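Local coordinates for protein Esterase/lipase (Lactobacillus rhamnosus, PDB 4N5H) that probably hydrolyses carboxylic esters, and perhaps transfers acyl groups, as an esterase of the alpha/beta hydrolase fold, at residues Y91-S94 / A98-G101. The protein carries 1 engineered substitution. Sequence-based numbering, arbitrary orientation.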
ATOM      1  N   TYR A  91      14.076   5.240 -13.370  1.00 11.73           N
ATOM      2  CA  TYR A  91      14.810   6.501 -13.509  1.00 12.79           C
ATOM      3  C   TYR A  91      15.381   6.652 -14.930  1.00 12.21           C
ATOM      4  O   TYR A  91      15.214   7.681 -15.604  1.00 12.83           O
ATOM      5  CB  TYR A  91      15.933   6.748 -12.466  1.00 12.14           C
ATOM      6  CG  TYR A  91      16.621   8.030 -12.781  1.00 12.56           C
ATOM      7  CD1 TYR A  91      15.980   9.272 -12.503  1.00 14.23           C
ATOM      8  CD2 TYR A  91      17.870   8.043 -13.406  1.00 13.63           C
ATOM      9  CE1 TYR A  91      16.585  10.445 -12.876  1.00 16.55           C
ATOM     10  CE2 TYR A  91      18.443   9.260 -13.773  1.00 14.56           C
ATOM     11  CZ  TYR A  91      17.783  10.423 -13.526  1.00 14.84           C
ATOM     12  OH  TYR A  91      18.367  11.646 -13.842  1.00 17.90           O
ATOM     13  N   LEU A  92      16.075   5.641 -15.374  1.00 10.62           N
ATOM     14  CA  LEU A  92      16.661   5.759 -16.716  1.00 11.53           C
ATOM     15  C   LEU A  92      15.574   5.985 -17.760  1.00 11.15           C
ATOM     16  O   LEU A  92      15.726   6.826 -18.645  1.00 12.76           O
ATOM     17  CB  LEU A  92      17.512   4.532 -17.012  1.00 11.47           C
ATOM     18  CG  LEU A  92      18.638   4.203 -16.070  1.00 12.81           C
ATOM     19  CD1 LEU A  92      19.303   2.890 -16.444  1.00 14.07           C
ATOM     20  CD2 LEU A  92      19.619   5.413 -16.033  1.00 13.27           C
ATOM     21  N   ALA A  93      14.476   5.235 -17.695  1.00 11.65           N
ATOM     22  CA  ALA A  93      13.361   5.404 -18.645  1.00 11.70           C
ATOM     23  C   ALA A  93      12.778   6.821 -18.610  1.00 13.84           C
ATOM     24  O   ALA A  93      12.456   7.381 -19.669  1.00 13.27           O
ATOM     25  CB  ALA A  93      12.222   4.381 -18.347  1.00 12.51           C
ATOM     26  N   SER A  94      12.724   7.400 -17.432  1.00 13.11           N
ATOM     27  CA  SER A  94      12.148   8.731 -17.270  1.00 14.49           C
ATOM     28  C   SER A  94      12.957   9.806 -18.025  1.00 14.48           C
ATOM     29  O   SER A  94      12.405  10.892 -18.302  1.00 16.79           O
ATOM     30  CB  SER A  94      12.048   9.147 -15.769  1.00 13.03           C
ATOM     31  OG  SER A  94      13.311   9.543 -15.237  1.00 13.92           O
ATOM     32  N   ALA A  98      14.051   3.660 -23.632  1.00 12.44           N
ATOM     33  CA  ALA A  98      13.306   2.415 -23.579  1.00 11.00           C
ATOM     34  C   ALA A  98      14.235   1.436 -22.861  1.00 11.70           C
ATOM     35  O   ALA A  98      15.366   1.181 -23.251  1.00 10.52           O
ATOM     36  CB  ALA A  98      12.974   1.908 -24.952  1.00 11.05           C
ATOM     37  N   VAL A  99      13.766   0.885 -21.748  1.00 10.93           N
ATOM     38  CA  VAL A  99      14.631   0.073 -20.882  1.00 12.01           C
ATOM     39  C   VAL A  99      14.054  -1.326 -20.722  1.00 12.13           C
ATOM     40  O   VAL A  99      12.841  -1.549 -20.452  1.00 11.69           O
ATOM     41  CB  VAL A  99      14.775   0.750 -19.483  1.00 11.34           C
ATOM     42  CG1 VAL A  99      15.671   0.014 -18.548  1.00 12.63           C
ATOM     43  CG2 VAL A  99      15.180   2.241 -19.642  1.00 11.57           C
ATOM     44  N   MET A 100      14.931  -2.304 -20.805  1.00 11.41           N
ATOM     45  CA  MET A 100      14.575  -3.677 -20.550  1.00 11.28           C
ATOM     46  C   MET A 100      15.438  -4.186 -19.424  1.00 10.07           C
ATOM     47  O   MET A 100      16.663  -3.953 -19.378  1.00 11.18           O
ATOM     48  CB  MET A 100      14.769  -4.535 -21.867  1.00 12.47           C
ATOM     49  CG  MET A 100      14.431  -5.988 -21.611  1.00 11.66           C
ATOM     50  SD  MET A 100      15.675  -7.126 -20.970  1.00 12.80           S
ATOM     51  CE  MET A 100      16.469  -7.564 -22.469  1.00 11.84           C
ATOM     52  N   GLY A 101      14.815  -4.888 -18.492  1.00 11.52           N
ATOM     53  CA  GLY A 101      15.558  -5.607 -17.447  1.00 11.23           C
ATOM     54  C   GLY A 101      15.023  -7.026 -17.290  1.00 11.78           C
ATOM     55  O   GLY A 101      13.839  -7.212 -17.200  1.00 12.83           O
TER
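The peptide group joining Leu-92 to Ala-93 turns one face to Val-99, whose CG2 methyl lies 3.6 Å from Ala-93 N and almost directly above it, close to the normal of the amide plane. Alongside that face, Ala-93 CB is 3.9 Å from Val-99 CG2, and Leu-92 CB is 4.2 Å from the same methyl. One branch of the valine therefore makes every close approach: CG2 stands anti to its own carbonyl carbon, while CG1 is anti to the backbone N (chi1 -178°) and has no atom of 91-94 within contact distance. The CB of Tyr-91 leaves its backbone away from the strand, and the ring meets that of Trp-285, with planes about 20° apart. Ser-94 OG donates to Tyr-91 O at 2.7 Å, a bond within 91-94 itself.

Strand 66-72, helix 86-94 and strand 98-102 form a beta-alpha-beta crossover of the alpha/beta hydrolase sheet, the two strands being parallel neighbours. Val-69 of the first strand touches both Leu-92 and Val-99, and Tyr-56 touches Ala-93 and Val-99, so the interface is shared with adjoining strands. No hydrogen bond crosses between 91-94 and 98-101, and the close approaches are all made by one methyl carbon; with all three touching residues buried, helix and strand meet here by van der Waals and hydrophobic contact, a methyl laid on a peptide face.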